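Local coordinates for E3 SUMO-protein ligase SIZ1 (Saccharomyces cerevisiae, PDB 3I2D) that acts as an E3 ligase that mediates SUMO attachment to septins and PCNA, working with the conjugating enzyme UBC9 through its SP-RING zinc finger, at residues 85-90 with 195-200; 120-125 with 135-140; 223-228 with 269-274; 227-232 with 323-328; 78-83 with 100-105. All blocks are in the same frame, centred on the assembly; numbering follows the deposited sequence.

Contact 1 of 5, residues 85-90 with 195-200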
# COMPACT_ATOMS: atom_id res chain seq x y z
N MET A 85 15.39 -16.90 7.46
CA MET A 85 15.10 -18.06 8.29
C MET A 85 13.98 -18.93 7.71
O MET A 85 13.26 -18.53 6.80
CB MET A 85 14.72 -17.58 9.69
CG MET A 85 15.63 -16.47 10.19
SD MET A 85 15.08 -15.65 11.70
CE MET A 85 13.67 -14.72 11.14
N ASN A 86 13.86 -20.13 8.25
CA ASN A 86 12.83 -21.05 7.81
C ASN A 86 12.05 -21.49 9.03
O ASN A 86 12.63 -21.68 10.11
CB ASN A 86 13.45 -22.27 7.14
CG ASN A 86 14.22 -21.90 5.89
OD1 ASN A 86 13.64 -21.80 4.80
ND2 ASN A 86 15.52 -21.68 6.03
N VAL A 87 10.74 -21.61 8.87
CA VAL A 87 9.86 -22.05 9.93
C VAL A 87 9.46 -23.46 9.51
O VAL A 87 8.97 -23.68 8.40
CB VAL A 87 8.61 -21.15 10.03
CG1 VAL A 87 7.59 -21.77 10.97
CG2 VAL A 87 9.01 -19.78 10.54
N GLU A 88 9.69 -24.41 10.40
CA GLU A 88 9.37 -25.81 10.11
C GLU A 88 8.00 -26.25 10.61
O GLU A 88 7.34 -25.54 11.37
CB GLU A 88 10.43 -26.72 10.72
CG GLU A 88 11.73 -26.80 9.93
CD GLU A 88 12.79 -27.62 10.66
OE1 GLU A 88 13.77 -28.06 10.00
OE2 GLU A 88 12.66 -27.83 11.89
N VAL A 89 7.59 -27.43 10.16
CA VAL A 89 6.33 -28.03 10.57
C VAL A 89 6.63 -28.77 11.87
O VAL A 89 7.47 -29.66 11.89
CB VAL A 89 5.86 -29.00 9.52
CG1 VAL A 89 4.55 -29.64 9.95
CG2 VAL A 89 5.67 -28.26 8.21
N THR A 90 5.95 -28.38 12.94
CA THR A 90 6.18 -28.97 14.26
C THR A 90 4.88 -28.98 15.02
O THR A 90 4.07 -28.08 14.85
CB THR A 90 7.23 -28.15 15.07
OG1 THR A 90 7.35 -28.66 16.40
CG2 THR A 90 6.81 -26.70 15.17
N TYR A 195 7.32 -21.93 6.48
CA TYR A 195 7.35 -20.51 6.14
C TYR A 195 8.79 -20.05 5.97
O TYR A 195 9.71 -20.62 6.54
CB TYR A 195 6.71 -19.66 7.25
CG TYR A 195 5.27 -19.98 7.60
CD1 TYR A 195 4.93 -21.15 8.27
CD2 TYR A 195 4.26 -19.07 7.30
CE1 TYR A 195 3.61 -21.41 8.64
CE2 TYR A 195 2.96 -19.31 7.67
CZ TYR A 195 2.63 -20.47 8.34
OH TYR A 195 1.33 -20.69 8.70
N LYS A 196 8.99 -18.99 5.21
CA LYS A 196 10.34 -18.48 5.02
C LYS A 196 10.30 -16.99 5.31
O LYS A 196 9.39 -16.29 4.87
CB LYS A 196 10.81 -18.75 3.58
CG LYS A 196 12.31 -18.68 3.40
CD LYS A 196 12.71 -19.16 2.01
CE LYS A 196 14.23 -19.13 1.80
NZ LYS A 196 14.98 -20.05 2.70
N LEU A 197 11.26 -16.51 6.09
CA LEU A 197 11.31 -15.10 6.42
C LEU A 197 12.46 -14.41 5.72
O LEU A 197 13.46 -15.05 5.39
CB LEU A 197 11.43 -14.91 7.93
CG LEU A 197 10.22 -15.37 8.74
CD1 LEU A 197 10.08 -16.89 8.69
CD2 LEU A 197 10.40 -14.93 10.18
N PHE A 198 12.32 -13.12 5.46
CA PHE A 198 13.35 -12.33 4.81
C PHE A 198 13.47 -10.99 5.50
O PHE A 198 12.48 -10.43 5.96
CB PHE A 198 13.00 -12.06 3.36
CG PHE A 198 12.85 -13.28 2.52
CD1 PHE A 198 11.69 -14.04 2.58
CD2 PHE A 198 13.86 -13.67 1.65
CE1 PHE A 198 11.53 -15.16 1.78
CE2 PHE A 198 13.71 -14.78 0.85
CZ PHE A 198 12.55 -15.53 0.91
N GLY A 199 14.69 -10.49 5.58
CA GLY A 199 14.92 -9.20 6.19
C GLY A 199 15.25 -8.25 5.06
O GLY A 199 16.15 -8.52 4.27
N TYR A 200 14.51 -7.16 4.95
CA TYR A 200 14.75 -6.20 3.88
C TYR A 200 14.80 -4.79 4.44
O TYR A 200 14.05 -4.44 5.37
CB TYR A 200 13.61 -6.20 2.85
CG TYR A 200 13.49 -7.40 1.95
CD1 TYR A 200 12.36 -8.21 1.97
CD2 TYR A 200 14.47 -7.69 1.00
CE1 TYR A 200 12.19 -9.26 1.06
CE2 TYR A 200 14.31 -8.73 0.09
CZ TYR A 200 13.17 -9.51 0.12
OH TYR A 200 13.00 -10.53 -0.79
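Met85 to Val87 run antiparallel to Tyr195 to Leu197, the two strand axes 4.6 Å apart at their closest and their directions 154° apart. Val87 N gives a nearly straight bond of 2.7 Å to Tyr195 O, and Tyr195 N returns one to Val87 O. Leu197 N gives a 2.9 Å bond to Met85 O, whereas the bond from Met85 N to Leu197 O is weak. This pairs an outer strand of the four-stranded antiparallel sheet in the PINIT domain with strand 195-204, whose other edge bonds to strand 117-125. On the buried face Val87 puts one methyl on each neighbour: CG1 lies 3.8 Å from Tyr195 CD1, and CG2 lies 3.6 Å from Leu197 CD1. Met85 CE packs on Leu197 CD2, and Leu186 of strand 182-191 touches both Val87 and Leu197. On the other face Asn86 and Lys196 run alongside each other in the same direction. The lysine chain is extended until a bend at chi4 (64°) places NZ 3.0 Å from Asn86 OD1, to which it donates at a C=O···N angle of 117°. An alanine in place of Lys196 would probably leave Asn86 OD1 without this donor and its amide freer to turn.

Contact 2 of 5, residues 120-125 with 135-140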
# COMPACT_ATOMS: atom_id res chain seq x y z
N TYR A 120 12.46 -4.21 7.64
CA TYR A 120 11.25 -4.99 7.79
C TYR A 120 11.50 -6.49 7.69
O TYR A 120 12.32 -6.95 6.90
CB TYR A 120 10.22 -4.59 6.73
CG TYR A 120 9.45 -3.32 7.03
CD1 TYR A 120 9.78 -2.52 8.12
CD2 TYR A 120 8.36 -2.95 6.24
CE1 TYR A 120 9.05 -1.37 8.42
CE2 TYR A 120 7.62 -1.80 6.53
CZ TYR A 120 7.97 -1.02 7.62
OH TYR A 120 7.23 0.09 7.92
N LEU A 121 10.80 -7.26 8.51
CA LEU A 121 10.94 -8.69 8.42
C LEU A 121 9.66 -9.18 7.75
O LEU A 121 8.55 -8.79 8.16
CB LEU A 121 11.11 -9.29 9.80
CG LEU A 121 11.25 -10.81 9.82
CD1 LEU A 121 12.41 -11.25 8.94
CD2 LEU A 121 11.42 -11.25 11.26
N PHE A 122 9.80 -9.98 6.71
CA PHE A 122 8.65 -10.52 5.99
C PHE A 122 8.57 -12.01 6.23
O PHE A 122 9.56 -12.65 6.57
CB PHE A 122 8.76 -10.29 4.47
CG PHE A 122 8.56 -8.87 4.05
CD1 PHE A 122 9.54 -7.91 4.30
CD2 PHE A 122 7.39 -8.49 3.41
CE1 PHE A 122 9.35 -6.61 3.93
CE2 PHE A 122 7.19 -7.18 3.03
CZ PHE A 122 8.18 -6.23 3.29
N SER A 123 7.38 -12.56 6.02
CA SER A 123 7.17 -13.98 6.18
C SER A 123 6.17 -14.42 5.14
O SER A 123 5.25 -13.70 4.83
CB SER A 123 6.64 -14.28 7.56
OG SER A 123 6.38 -15.66 7.71
N GLY A 124 6.37 -15.62 4.60
CA GLY A 124 5.45 -16.14 3.62
C GLY A 124 5.52 -17.65 3.67
O GLY A 124 6.45 -18.20 4.25
N MET A 125 4.55 -18.34 3.09
CA MET A 125 4.60 -19.80 3.11
C MET A 125 5.41 -20.31 1.92
O MET A 125 5.43 -19.68 0.87
CB MET A 125 3.19 -20.39 3.03
CG MET A 125 2.22 -19.86 4.04
SD MET A 125 0.62 -20.61 3.72
CE MET A 125 0.35 -21.41 5.28
N GLU A 135 3.37 -13.61 -3.39
CA GLU A 135 3.27 -14.06 -2.01
C GLU A 135 2.53 -13.13 -1.04
O GLU A 135 2.74 -11.92 -1.02
CB GLU A 135 4.69 -14.29 -1.48
CG GLU A 135 4.76 -15.04 -0.16
CD GLU A 135 4.85 -16.55 -0.35
OE1 GLU A 135 4.23 -17.08 -1.29
OE2 GLU A 135 5.52 -17.20 0.47
N PRO A 136 1.61 -13.69 -0.22
CA PRO A 136 0.90 -12.83 0.73
C PRO A 136 1.80 -12.78 1.94
O PRO A 136 2.50 -13.76 2.23
CB PRO A 136 -0.38 -13.61 1.05
CG PRO A 136 -0.43 -14.73 -0.00
CD PRO A 136 1.02 -15.03 -0.27
N ILE A 137 1.82 -11.67 2.66
CA ILE A 137 2.66 -11.64 3.85
C ILE A 137 1.92 -12.42 4.92
O ILE A 137 0.83 -12.05 5.34
CB ILE A 137 2.89 -10.22 4.33
CG1 ILE A 137 3.77 -9.48 3.32
CG2 ILE A 137 3.50 -10.24 5.72
CD1 ILE A 137 3.85 -7.98 3.56
N GLN A 138 2.51 -13.52 5.37
CA GLN A 138 1.87 -14.33 6.37
C GLN A 138 2.82 -15.05 7.31
O GLN A 138 3.54 -15.96 6.90
CB GLN A 138 0.97 -15.36 5.71
CG GLN A 138 -0.02 -15.96 6.66
CD GLN A 138 -0.79 -17.09 6.02
OE1 GLN A 138 -0.24 -18.16 5.76
NE2 GLN A 138 -2.08 -16.85 5.76
N PHE A 139 2.80 -14.62 8.58
CA PHE A 139 3.60 -15.20 9.65
C PHE A 139 2.84 -16.36 10.30
O PHE A 139 1.62 -16.39 10.30
CB PHE A 139 3.84 -14.16 10.73
CG PHE A 139 4.92 -13.19 10.40
CD1 PHE A 139 4.73 -12.23 9.41
CD2 PHE A 139 6.14 -13.24 11.06
CE1 PHE A 139 5.75 -11.35 9.09
CE2 PHE A 139 7.15 -12.36 10.74
CZ PHE A 139 6.96 -11.41 9.75
N PRO A 140 3.55 -17.35 10.84
CA PRO A 140 2.80 -18.44 11.47
C PRO A 140 2.22 -17.94 12.80
O PRO A 140 2.83 -17.12 13.47
CB PRO A 140 3.85 -19.52 11.66
CG PRO A 140 5.11 -18.73 11.86
CD PRO A 140 4.99 -17.68 10.78
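Ser123 CB sits squarely over one face of the Phe139 ring, 3.3 Å from its centroid and 9° off the ring normal, a CH-pi contact at the centre of this crossing. The same serine holds the loop backbone by two polar atoms. Its OG stands anti to its own backbone N (chi1 177°), which swings the hydroxyl over to Gln138 O, to which it donates a 3.0 Å hydrogen bond from above the carbonyl plane. Gln138 N in turn donates to Ser123 O at 2.8 Å, also from above the plane of the accepting carbonyl. One loop residue thus satisfies both the side-chain oxygen and the carbonyl of a buried serine. Around this pair, Leu121 O meets the rim of the Phe139 ring in its plane, 3.5 Å from CZ. One residue before Gln138, Ile137 CD1 reaches Phe122 CE2 at 3.5 Å, approaching the ring obliquely. Phe68 meets the Phe122 ring as well, while Tyr74 and Pro168 touch Ile137. The loop runs across the strand, the directions of their touching parts 96° apart. Within the PINIT fold, strand 117-125 bonds to strand 195-204 along one edge and to Ala169 of strand 169-170 on the other. The loop leads from this sheet to strand 143-147 of the second, with Pro140 packed on Val87, Tyr188 and Tyr195.

Contact 3 of 5, residues 223-228 with 269-274. With ZN (zinc ion), chain B.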
# COMPACT_ATOMS: atom_id res chain seq x y z
N GLN A 223 -13.41 17.86 -21.32
CA GLN A 223 -14.21 17.30 -22.39
C GLN A 223 -14.81 15.97 -21.98
O GLN A 223 -15.99 15.73 -22.21
CB GLN A 223 -13.38 17.12 -23.67
CG GLN A 223 -13.19 18.40 -24.50
CD GLN A 223 -12.43 19.50 -23.75
OE1 GLN A 223 -11.44 19.23 -23.05
NE2 GLN A 223 -12.88 20.74 -23.90
N ALA A 224 -14.00 15.11 -21.36
CA ALA A 224 -14.46 13.79 -20.90
C ALA A 224 -15.62 13.92 -19.92
O ALA A 224 -16.68 13.32 -20.09
CB ALA A 224 -13.30 13.02 -20.23
N THR A 225 -15.42 14.72 -18.88
CA THR A 225 -16.45 14.93 -17.88
C THR A 225 -17.74 15.45 -18.50
O THR A 225 -18.84 15.06 -18.09
CB THR A 225 -15.96 15.90 -16.79
OG1 THR A 225 -14.86 15.32 -16.09
CG2 THR A 225 -17.08 16.21 -15.81
N LEU A 226 -17.60 16.34 -19.49
CA LEU A 226 -18.76 16.93 -20.16
C LEU A 226 -19.54 15.90 -20.95
O LEU A 226 -20.77 15.91 -20.94
CB LEU A 226 -18.31 18.06 -21.09
CG LEU A 226 -18.11 19.38 -20.35
CD1 LEU A 226 -17.80 20.49 -21.32
CD2 LEU A 226 -19.38 19.70 -19.57
N LEU A 227 -18.82 15.01 -21.63
CA LEU A 227 -19.44 13.95 -22.40
C LEU A 227 -20.19 13.02 -21.47
O LEU A 227 -21.31 12.60 -21.78
CB LEU A 227 -18.39 13.17 -23.17
CG LEU A 227 -17.90 13.82 -24.44
CD1 LEU A 227 -17.00 12.85 -25.17
CD2 LEU A 227 -19.09 14.21 -25.31
N TYR A 228 -19.58 12.71 -20.32
CA TYR A 228 -20.24 11.85 -19.34
C TYR A 228 -21.46 12.59 -18.79
O TYR A 228 -22.56 12.03 -18.73
CB TYR A 228 -19.30 11.52 -18.18
CG TYR A 228 -19.88 10.51 -17.22
CD1 TYR A 228 -19.72 9.14 -17.43
CD2 TYR A 228 -20.66 10.92 -16.14
CE1 TYR A 228 -20.32 8.21 -16.60
CE2 TYR A 228 -21.28 10.00 -15.30
CZ TYR A 228 -21.11 8.64 -15.54
OH TYR A 228 -21.73 7.72 -14.73
N LYS A 269 -16.92 5.36 -13.34
CA LYS A 269 -18.08 5.85 -14.09
C LYS A 269 -18.96 6.66 -13.16
O LYS A 269 -19.97 6.18 -12.66
CB LYS A 269 -18.89 4.69 -14.66
CG LYS A 269 -18.35 4.09 -15.94
CD LYS A 269 -17.16 3.18 -15.73
CE LYS A 269 -16.61 2.71 -17.08
NZ LYS A 269 -17.67 2.14 -17.97
N HIS A 270 -18.55 7.90 -12.90
CA HIS A 270 -19.32 8.77 -12.03
C HIS A 270 -18.61 10.11 -11.89
O HIS A 270 -17.39 10.20 -12.00
CB HIS A 270 -19.58 8.12 -10.65
CG HIS A 270 -18.34 7.78 -9.87
ND1 HIS A 270 -17.55 8.73 -9.26
CD2 HIS A 270 -17.75 6.59 -9.61
CE1 HIS A 270 -16.54 8.14 -8.65
NE2 HIS A 270 -16.63 6.84 -8.85
N LEU A 271 -19.41 11.15 -11.69
CA LEU A 271 -18.91 12.51 -11.54
C LEU A 271 -18.22 12.76 -10.21
O LEU A 271 -17.16 13.41 -10.17
CB LEU A 271 -20.08 13.47 -11.70
CG LEU A 271 -20.01 14.47 -12.85
CD1 LEU A 271 -19.56 13.79 -14.14
CD2 LEU A 271 -21.39 15.08 -13.00
N GLN A 272 -18.81 12.26 -9.13
CA GLN A 272 -18.27 12.45 -7.78
C GLN A 272 -16.83 11.99 -7.63
O GLN A 272 -16.50 10.84 -7.91
CB GLN A 272 -19.15 11.72 -6.75
CG GLN A 272 -18.74 11.92 -5.27
CD GLN A 272 -18.53 13.39 -4.89
OE1 GLN A 272 -19.35 14.25 -5.23
NE2 GLN A 272 -17.44 13.68 -4.18
N CYS A 273 -15.97 12.91 -7.21
CA CYS A 273 -14.57 12.60 -6.99
C CYS A 273 -14.38 12.51 -5.49
O CYS A 273 -15.34 12.64 -4.72
CB CYS A 273 -13.67 13.69 -7.55
SG CYS A 273 -13.80 13.90 -9.32
N PHE A 274 -13.15 12.27 -5.07
CA PHE A 274 -12.83 12.19 -3.65
C PHE A 274 -11.42 12.77 -3.53
O PHE A 274 -10.71 12.85 -4.52
CB PHE A 274 -12.86 10.75 -3.15
CG PHE A 274 -12.05 9.82 -3.97
CD1 PHE A 274 -12.64 9.09 -4.99
CD2 PHE A 274 -10.68 9.68 -3.74
CE1 PHE A 274 -11.88 8.23 -5.78
CE2 PHE A 274 -9.92 8.83 -4.51
CZ PHE A 274 -10.52 8.10 -5.54
ZN ZN B . -15.29 5.24 -8.51
O HOH W 1 -22.66 10.31 -12.61
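Leu271 CD1 meets two side chains of helix 222-234, lying 3.8 Å from Thr225 CG2 and 3.7 Å from Tyr228 CD2. This is the close-packed part of the contact, and Phe308 of helix 307-313 touches Thr225 beside it. The rest is looser. Tyr228 CG stands anti to its backbone N (chi1 -174°), and the ring beyond it reaches the Lys269-His270 backbone obliquely, with Tyr228 OH 3.1 Å from Lys269 O. At the ring's edge, in its plane, a water is bound only weakly by Tyr228 OH and Leu271 N, while the Lys269 side chain runs off from the helix. An alanine in place of Tyr228 would probably open a gap beside Leu271 CD1 and take away the ring that packs against the Lys269-His270 backbone. His270 turns from the helix to bind the zinc ion through NE2 at 2.1 Å, with Cys268, Cys291 and Cys294 completing the SP-RING site. The helix thus meets the zinc-binding loop through two contacts to one leucine and a tyrosine set obliquely against the backbone, and gives the metal no ligand.

Contact 4 of 5, residues 227-232 with 323-328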
# COMPACT_ATOMS: atom_id res chain seq x y z
N LEU A 227 -18.82 15.01 -21.63
CA LEU A 227 -19.44 13.95 -22.40
C LEU A 227 -20.19 13.02 -21.47
O LEU A 227 -21.31 12.60 -21.78
CB LEU A 227 -18.39 13.17 -23.17
CG LEU A 227 -17.90 13.82 -24.44
CD1 LEU A 227 -17.00 12.85 -25.17
CD2 LEU A 227 -19.09 14.21 -25.31
N TYR A 228 -19.58 12.71 -20.32
CA TYR A 228 -20.24 11.85 -19.34
C TYR A 228 -21.46 12.59 -18.79
O TYR A 228 -22.56 12.03 -18.73
CB TYR A 228 -19.30 11.52 -18.18
CG TYR A 228 -19.88 10.51 -17.22
CD1 TYR A 228 -19.72 9.14 -17.43
CD2 TYR A 228 -20.66 10.92 -16.14
CE1 TYR A 228 -20.32 8.21 -16.60
CE2 TYR A 228 -21.28 10.00 -15.30
CZ TYR A 228 -21.11 8.64 -15.54
OH TYR A 228 -21.73 7.72 -14.73
N LEU A 229 -21.27 13.84 -18.39
CA LEU A 229 -22.35 14.65 -17.84
C LEU A 229 -23.56 14.69 -18.77
O LEU A 229 -24.70 14.84 -18.32
CB LEU A 229 -21.85 16.07 -17.57
CG LEU A 229 -22.92 17.04 -17.07
CD1 LEU A 229 -23.36 16.66 -15.67
CD2 LEU A 229 -22.36 18.43 -17.07
N LYS A 230 -23.32 14.58 -20.07
CA LYS A 230 -24.41 14.59 -21.05
C LYS A 230 -25.01 13.19 -21.17
O LYS A 230 -26.23 13.05 -21.25
CB LYS A 230 -23.90 15.07 -22.41
CG LYS A 230 -23.66 16.58 -22.47
CD LYS A 230 -22.92 16.96 -23.75
CE LYS A 230 -22.77 18.48 -23.89
NZ LYS A 230 -24.09 19.13 -24.14
N LYS A 231 -24.16 12.16 -21.18
CA LYS A 231 -24.64 10.78 -21.26
C LYS A 231 -25.52 10.55 -20.03
O LYS A 231 -26.56 9.91 -20.10
CB LYS A 231 -23.46 9.80 -21.24
CG LYS A 231 -23.85 8.32 -21.18
CD LYS A 231 -22.62 7.41 -21.21
CE LYS A 231 -21.81 7.59 -22.51
NZ LYS A 231 -20.56 6.77 -22.59
N THR A 232 -25.08 11.09 -18.90
CA THR A 232 -25.83 10.96 -17.66
C THR A 232 -27.19 11.64 -17.80
O THR A 232 -28.23 10.97 -17.81
CB THR A 232 -25.04 11.59 -16.50
OG1 THR A 232 -23.89 10.78 -16.22
CG2 THR A 232 -25.89 11.70 -15.24
N VAL A 323 -22.68 22.21 -6.03
CA VAL A 323 -22.75 22.99 -7.24
C VAL A 323 -23.81 22.37 -8.15
O VAL A 323 -23.96 21.14 -8.20
CB VAL A 323 -21.40 23.02 -7.94
CG1 VAL A 323 -21.49 23.83 -9.19
CG2 VAL A 323 -20.37 23.64 -7.03
N GLU A 324 -24.56 23.22 -8.84
CA GLU A 324 -25.58 22.73 -9.76
C GLU A 324 -25.00 22.74 -11.16
O GLU A 324 -24.46 23.75 -11.62
CB GLU A 324 -26.83 23.60 -9.71
CG GLU A 324 -27.94 23.06 -10.61
CD GLU A 324 -29.32 23.20 -10.00
OE1 GLU A 324 -29.51 22.74 -8.85
OE2 GLU A 324 -30.20 23.77 -10.67
N LEU A 325 -25.10 21.60 -11.82
CA LEU A 325 -24.57 21.44 -13.17
C LEU A 325 -25.69 21.31 -14.18
O LEU A 325 -26.71 20.66 -13.92
CB LEU A 325 -23.68 20.20 -13.24
CG LEU A 325 -22.47 20.14 -12.31
CD1 LEU A 325 -21.76 18.80 -12.48
CD2 LEU A 325 -21.53 21.30 -12.61
N THR A 326 -25.49 21.93 -15.34
CA THR A 326 -26.46 21.87 -16.43
C THR A 326 -25.86 21.13 -17.63
O THR A 326 -24.63 21.14 -17.84
CB THR A 326 -26.94 23.28 -16.87
OG1 THR A 326 -25.82 24.10 -17.22
CG2 THR A 326 -27.73 23.94 -15.75
N SER A 327 -26.73 20.49 -18.39
CA SER A 327 -26.34 19.73 -19.58
C SER A 327 -25.26 20.50 -20.32
O SER A 327 -24.40 19.91 -20.98
CB SER A 327 -27.56 19.55 -20.47
OG SER A 327 -28.71 19.30 -19.68
N ASP A 328 -25.33 21.82 -20.21
CA ASP A 328 -24.38 22.71 -20.85
C ASP A 328 -22.98 22.28 -20.41
O ASP A 328 -22.15 21.89 -21.22
CB ASP A 328 -24.63 24.16 -20.40
CG ASP A 328 -23.97 25.19 -21.31
OD1 ASP A 328 -24.59 25.58 -22.33
OD2 ASP A 328 -22.83 25.60 -21.02
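Leu229 and Lys230, neighbours on helix 222-234, meet strand 322-326 and the residues that follow it. The strand is the middle one of three, so the arrangement is a helix packed on a small antiparallel sheet beside the zinc-binding loop of the SP-RING part. Leu229 points toward the strand: its CG is anti to the backbone N (chi1 177°), and its two methyls divide the work. Leu229 CD2 comes to 3.6 Å from Thr326 O, while Leu229 CD1 lies 4.2 Å from Leu325 CD1, the two leucines meeting obliquely. Leu325 has the other rotamer, with CG anti to its carbonyl carbon (chi1 -59°). It also touches Met248 and Trp331 of the flanking strands and Phe308 and Ile312 of helix 307-313, so Leu229 adds to an apolar cluster. Lys230 behaves differently. Its chain is extended through chi3 and bends only at chi4 (-69°), and its methylenes lie alongside Ser327, with Lys230 CE 3.6 Å from Ser327 O. Lys230 NZ makes a weak hydrogen bond of 3.3 Å to the same Ser327 O. The carboxylate of Asp328 is not in contact with this amine and has a long, weak ion pair with Lys330. Leu271 CD2 approaches both leucines, packing on Leu229 CD1 and on Leu325 CD1.

Contact 5 of 5, residues 78-83 with 100-105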
# COMPACT_ATOMS: atom_id res chain seq x y z
N ARG A 78 17.01 -3.28 -0.24
CA ARG A 78 18.12 -4.22 -0.07
C ARG A 78 17.75 -5.39 0.80
O ARG A 78 16.94 -5.26 1.72
CB ARG A 78 19.30 -3.53 0.60
CG ARG A 78 20.66 -3.91 0.06
CD ARG A 78 21.09 -2.93 -1.03
NE ARG A 78 20.89 -1.54 -0.62
CZ ARG A 78 21.38 -1.00 0.50
NH1 ARG A 78 22.11 -1.74 1.34
NH2 ARG A 78 21.14 0.27 0.79
N LEU A 79 18.34 -6.54 0.52
CA LEU A 79 18.10 -7.72 1.33
C LEU A 79 19.29 -7.89 2.26
O LEU A 79 20.43 -7.89 1.80
CB LEU A 79 17.99 -8.99 0.48
CG LEU A 79 17.91 -10.24 1.39
CD1 LEU A 79 16.53 -10.89 1.31
CD2 LEU A 79 18.98 -11.24 1.00
N ILE A 80 19.03 -8.01 3.56
CA ILE A 80 20.10 -8.27 4.52
C ILE A 80 20.18 -9.80 4.46
O ILE A 80 19.42 -10.50 5.12
CB ILE A 80 19.72 -7.77 5.92
CG1 ILE A 80 19.60 -6.25 5.90
CG2 ILE A 80 20.76 -8.18 6.92
CD1 ILE A 80 19.27 -5.68 7.24
N PRO A 81 21.12 -10.32 3.66
CA PRO A 81 21.40 -11.74 3.38
C PRO A 81 21.34 -12.69 4.56
O PRO A 81 20.72 -13.75 4.48
CB PRO A 81 22.77 -11.69 2.73
CG PRO A 81 23.43 -10.59 3.49
CD PRO A 81 22.36 -9.53 3.50
N GLU A 82 21.99 -12.30 5.65
CA GLU A 82 22.02 -13.13 6.85
C GLU A 82 20.65 -13.33 7.50
O GLU A 82 20.42 -14.33 8.17
CB GLU A 82 23.01 -12.51 7.84
CG GLU A 82 23.72 -11.27 7.29
CD GLU A 82 25.08 -11.03 7.93
OE1 GLU A 82 25.99 -11.86 7.70
OE2 GLU A 82 25.24 -10.02 8.66
N LEU A 83 19.73 -12.38 7.29
CA LEU A 83 18.38 -12.44 7.86
C LEU A 83 17.42 -13.26 6.99
O LEU A 83 16.52 -12.71 6.37
CB LEU A 83 17.82 -11.03 8.03
CG LEU A 83 17.57 -10.55 9.45
CD1 LEU A 83 16.96 -9.16 9.41
CD2 LEU A 83 16.64 -11.52 10.15
N PHE A 100 23.24 -11.05 12.56
CA PHE A 100 23.71 -10.27 11.43
C PHE A 100 24.23 -8.94 11.94
O PHE A 100 23.73 -8.42 12.94
CB PHE A 100 22.55 -10.06 10.44
CG PHE A 100 21.39 -9.28 11.03
CD1 PHE A 100 21.27 -7.91 10.82
CD2 PHE A 100 20.47 -9.92 11.85
CE1 PHE A 100 20.26 -7.18 11.42
CE2 PHE A 100 19.44 -9.19 12.45
CZ PHE A 100 19.34 -7.82 12.24
N LYS A 101 25.24 -8.40 11.27
CA LYS A 101 25.79 -7.10 11.62
C LYS A 101 25.52 -6.18 10.44
O LYS A 101 25.69 -6.57 9.28
CB LYS A 101 27.30 -7.18 11.88
CG LYS A 101 27.68 -7.77 13.23
CD LYS A 101 29.11 -7.40 13.61
CE LYS A 101 29.24 -5.92 14.01
NZ LYS A 101 28.91 -4.94 12.92
N LEU A 102 25.09 -4.96 10.72
CA LEU A 102 24.80 -4.03 9.64
C LEU A 102 26.06 -3.46 9.04
O LEU A 102 26.89 -2.88 9.75
CB LEU A 102 23.92 -2.88 10.15
CG LEU A 102 22.46 -3.26 10.40
CD1 LEU A 102 21.68 -2.01 10.74
CD2 LEU A 102 21.90 -3.93 9.15
N SER A 103 26.20 -3.62 7.73
CA SER A 103 27.37 -3.10 7.03
C SER A 103 27.37 -1.57 7.08
O SER A 103 26.45 -0.95 7.61
CB SER A 103 27.38 -3.54 5.57
OG SER A 103 26.44 -2.80 4.82
N LYS A 104 28.42 -0.98 6.54
CA LYS A 104 28.54 0.46 6.50
C LYS A 104 27.30 0.97 5.76
O LYS A 104 26.41 1.58 6.37
CB LYS A 104 29.82 0.86 5.75
CG LYS A 104 30.15 2.35 5.68
CD LYS A 104 31.44 2.56 4.89
CE LYS A 104 31.83 4.03 4.77
NZ LYS A 104 33.11 4.20 4.01
N ALA A 105 27.23 0.66 4.47
CA ALA A 105 26.14 1.06 3.59
C ALA A 105 24.73 0.84 4.14
O ALA A 105 23.83 1.66 3.91
CB ALA A 105 26.29 0.36 2.24
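The Phe100 ring takes Leu83 over one face, with Leu83 CG 3.7 Å above the ring plane and offset toward its rim. Phe100 CG stands between the backbone N and the carbonyl carbon (chi1 62°), the position from which the ring reaches Leu83 and Ile80. Ile80 CG2 approaches it obliquely, 3.9 Å from Phe100 CD1, and Ile80 CD1 extends the apolar patch to Leu102 CD2 at 3.7 Å. Both partners of the ring come from the ends of one type I beta turn, where strand 74-90 turns a corner in the PINIT domain. Inside that turn, Glu82 CG lies 3.6 Å from Phe100 CB. Glu82 OE2 accepts a 3.1 Å hydrogen bond from Lys101 N, which meets it nearly in line with the C-O bond. Farther out, Arg78 forms a salt bridge to Asp106 of helix 104-111, and Ser103 N-caps that helix. The buried middle is thus apolar packing, while at the exposed edge the negative end of Glu82 probably lies against the peptide N-H of Lys101 and not its amine.

Contacts 1, 2 and 5 belong to the PINIT domain, while contacts 3 and 4 lie on the far side of the chain's centre; contacts 1 and 4 are about 56 Å apart, centre to centre. Contacts 1 and 2 are the buried ones and share a sheet through strands 195-204 and 117-125. Contact 5 uses the same strand 74-90 as contact 1, and Ile80 N probably bonds to Gly199 O. Contacts 3 and 4 both start from helix 222-234 and are joined by Leu271; contact 3 is at the surface and contact 4, like contact 5, partly buried. Backbone bonds dominate contact 1, serine bonds contact 2, a ring against aliphatic chains with a carboxylate at its edge contact 5, and leucine packing with weak polar fringes contacts 3 and 4.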